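Local coordinates for bromodomain adjacent to zinc finger domain protein 2B (Homo sapiens, PDB 6FI1) that probably reads the histone H3 tail through its zinc-binding PHD finger, a chromatin-reader module here caught with a small aminophenyl ligand, at residues 14-19 and 30-35. Residues are numbered along the deposited sequence; the frame is centred on the assembly and turned at random.
Sequences KGDNEE and GCHTYC. With ZN (zinc ion), chain C; D3H (~{N}-(4-aminophenyl)-2-azanyl-ethanamide), chain E.
His-32 of the strand at 30-32 reaches across to Asp-16 and Lys-14 in the loop before strand 21-23, tying that loop to a zinc site of the PHD finger. Its CB sits over the ring centre of Tyr-34, 3.5 Å from the plane. CG turns beside the backbone N, anti to the carbonyl carbon (chi1 -69°), carrying the imidazole towards the loop. Next comes ND1, bonded to zinc at 1.9 Å; Cys-35 SG, a soft thiolate ligand, adds its bond at 2.3 Å, and Cys-9 and Cys-12 complete the site. CE1, next to ND1, lies 3.4 Å from Lys-14 O, while NE2, turned away from the zinc, donates to Asp-16 O at 2.9 Å, nearly straight at 160°. CD2 of His-32 also faces Asp-16 O, at 3.7 Å. That oxygen lies in the imidazole plane, by the CD2-NE2 edge, although NE2 stands above the plane of the carbonyl group. Histidine suits this place because one nitrogen holds the metal while the other grips the loop, fixing the ring's rotation at both ends. The Asp-16 carboxylate stands almost perpendicular to the imidazole; its negative charge may help polarise the zinc-bound ring. Asn-17 follows with positive phi and psi, a conformation asparagine tolerates better than most residues. Tyr-34 folds back over His-32, its CG between the backbone N and the carbonyl carbon (chi1 57°), and is long enough to bring its hydroxyl to the loop. Putting an alanine at Tyr-34 is likely to uncover one face of the imidazole and leave Asp-16 without its hydroxyl neighbour. Farther along the loop, Glu-19 O accepts a hydrogen bond from D3H N3 at 2.7 Å. Tyr-34 OH rests 3.0 Å above the centre of the His-32 ring.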
loop_
_atom_site.group_PDB
_atom_site.type_symbol
_atom_site.label_atom_id
_atom_site.label_comp_id
_atom_site.label_asym_id
_atom_site.label_seq_id
_atom_site.Cartn_x
_atom_site.Cartn_y
_atom_site.Cartn_z
ATOM N N LYS A 14 7.018 -8.523 1.315
ATOM C CA LYS A 14 8.198 -8.304 0.508
ATOM C C LYS A 14 8.149 -6.911 -0.071
ATOM O O LYS A 14 7.079 -6.408 -0.405
ATOM C CB LYS A 14 8.256 -9.275 -0.664
ATOM C CG LYS A 14 8.230 -10.758 -0.320
ATOM C CD LYS A 14 7.860 -11.576 -1.545
ATOM C CE LYS A 14 8.748 -11.254 -2.752
ATOM N NZ LYS A 14 8.800 -12.384 -3.728
ATOM N N GLY A 15 9.320 -6.307 -0.229
ATOM C CA GLY A 15 9.448 -4.927 -0.696
ATOM C C GLY A 15 9.786 -4.804 -2.167
ATOM O O GLY A 15 10.000 -3.695 -2.644
ATOM N N ASP A 16 9.804 -5.918 -2.904
ATOM C CA ASP A 16 10.096 -5.875 -4.341
ATOM C C ASP A 16 8.955 -5.224 -5.163
ATOM O O ASP A 16 7.953 -4.835 -4.632
ATOM C CB ASP A 16 10.381 -7.281 -4.840
ATOM C CG ASP A 16 9.126 -8.084 -5.022
ATOM O OD1 ASP A 16 8.180 -7.832 -4.251
ATOM O OD2 ASP A 16 9.075 -8.956 -5.930
ATOM N N ASN A 17 9.120 -5.120 -6.469
ATOM C CA ASN A 17 8.155 -4.445 -7.347
ATOM C C ASN A 17 7.630 -3.105 -6.856
ATOM O O ASN A 17 6.470 -2.769 -7.058
ATOM C CB ASN A 17 6.998 -5.373 -7.682
ATOM C CG ASN A 17 7.452 -6.634 -8.367
ATOM O OD1 ASN A 17 7.303 -7.728 -7.815
ATOM N ND2 ASN A 17 8.005 -6.497 -9.582
ATOM N N GLU A 18 8.511 -2.318 -6.268
ATOM C CA GLU A 18 8.211 -0.953 -5.848
ATOM C C GLU A 18 7.226 -0.160 -6.746
ATOM O O GLU A 18 6.369 0.533 -6.219
ATOM C CB GLU A 18 9.535 -0.183 -5.628
ATOM C CG GLU A 18 10.130 -0.389 -4.223
ATOM C CD GLU A 18 11.619 -0.021 -4.091
ATOM O OE1 GLU A 18 11.953 0.900 -3.294
ATOM O OE2 GLU A 18 12.461 -0.662 -4.770
ATOM N N GLU A 19 7.315 -0.264 -8.070
ATOM C CA GLU A 19 6.321 0.407 -8.939
ATOM C C GLU A 19 4.846 -0.026 -8.722
ATOM O O GLU A 19 3.917 0.740 -9.014
ATOM C CB GLU A 19 6.652 0.273 -10.437
ATOM C CG GLU A 19 5.552 0.928 -11.282
ATOM C CD GLU A 19 5.869 1.154 -12.737
ATOM O OE1 GLU A 19 7.050 1.051 -13.123
ATOM O OE2 GLU A 19 4.901 1.442 -13.483
ATOM N N GLY A 30 2.071 -0.524 3.219
ATOM C CA GLY A 30 2.302 -0.854 1.828
ATOM C C GLY A 30 1.470 -2.046 1.493
ATOM O O GLY A 30 1.136 -2.835 2.345
ATOM N N CYS A 31 1.084 -2.119 0.237
ATOM C CA CYS A 31 0.451 -3.286 -0.301
ATOM C C CYS A 31 0.612 -3.308 -1.829
ATOM O O CYS A 31 0.295 -2.358 -2.497
ATOM C CB CYS A 31 -1.019 -3.312 0.092
ATOM S SG CYS A 31 -1.674 -4.932 -0.248
ATOM N N HIS A 32 1.134 -4.386 -2.375
ATOM C CA HIS A 32 1.217 -4.539 -3.833
ATOM C C HIS A 32 -0.174 -4.527 -4.404
ATOM O O HIS A 32 -1.104 -5.079 -3.796
ATOM C CB HIS A 32 1.783 -5.885 -4.211
ATOM C CG HIS A 32 3.209 -6.045 -3.880
ATOM N ND1 HIS A 32 3.666 -7.078 -3.105
ATOM C CD2 HIS A 32 4.296 -5.326 -4.253
ATOM C CE1 HIS A 32 4.980 -6.981 -2.995
ATOM N NE2 HIS A 32 5.388 -5.935 -3.699
ATOM N N THR A 33 -0.314 -3.929 -5.577
ATOM C CA THR A 33 -1.602 -3.894 -6.263
ATOM C C THR A 33 -2.109 -5.328 -6.483
ATOM O O THR A 33 -3.298 -5.634 -6.370
ATOM C CB THR A 33 -1.482 -3.211 -7.643
ATOM O OG1 THR A 33 -0.342 -3.714 -8.326
ATOM C CG2 THR A 33 -1.329 -1.737 -7.537
ATOM N N TYR A 34 -1.187 -6.202 -6.850
ATOM C CA TYR A 34 -1.521 -7.592 -7.171
ATOM C C TYR A 34 -1.839 -8.445 -5.913
ATOM O O TYR A 34 -2.436 -9.512 -6.029
ATOM C CB TYR A 34 -0.421 -8.228 -8.049
ATOM C CG TYR A 34 0.995 -8.214 -7.467
ATOM C CD1 TYR A 34 1.418 -9.201 -6.570
ATOM C CD2 TYR A 34 1.903 -7.208 -7.805
ATOM C CE1 TYR A 34 2.679 -9.183 -6.041
ATOM C CE2 TYR A 34 3.186 -7.188 -7.279
ATOM C CZ TYR A 34 3.575 -8.178 -6.411
ATOM O OH TYR A 34 4.865 -8.173 -5.889
ATOM N N CYS A 35 -1.435 -7.986 -4.738
ATOM C CA CYS A 35 -1.768 -8.654 -3.474
ATOM C C CYS A 35 -3.133 -8.271 -2.938
ATOM O O CYS A 35 -3.750 -9.005 -2.185
ATOM C CB CYS A 35 -0.683 -8.401 -2.425
ATOM S SG CYS A 35 0.801 -9.355 -2.809
HETATM ZN ZN ZN C . 2.538 -8.109 -1.957
HETATM C C4 D3H E . 1.945 5.336 -6.336
HETATM C C5 D3H E . 2.518 4.052 -6.178
HETATM C C6 D3H E . 3.144 3.404 -7.241
HETATM C C7 D3H E . 1.316 5.777 -4.052
HETATM C C8 D3H E . 0.552 6.821 -3.199
HETATM N N1 D3H E . 1.322 6.075 -5.384
HETATM N N2 D3H E . 1.078 6.889 -1.820
HETATM C C3 D3H E . 2.023 5.931 -7.601
HETATM N N3 D3H E . 3.784 3.428 -9.528
HETATM C C2 D3H E . 2.638 5.279 -8.669
HETATM C C1 D3H E . 3.203 4.024 -8.493
HETATM O O1 D3H E . 1.853 4.810 -3.498
#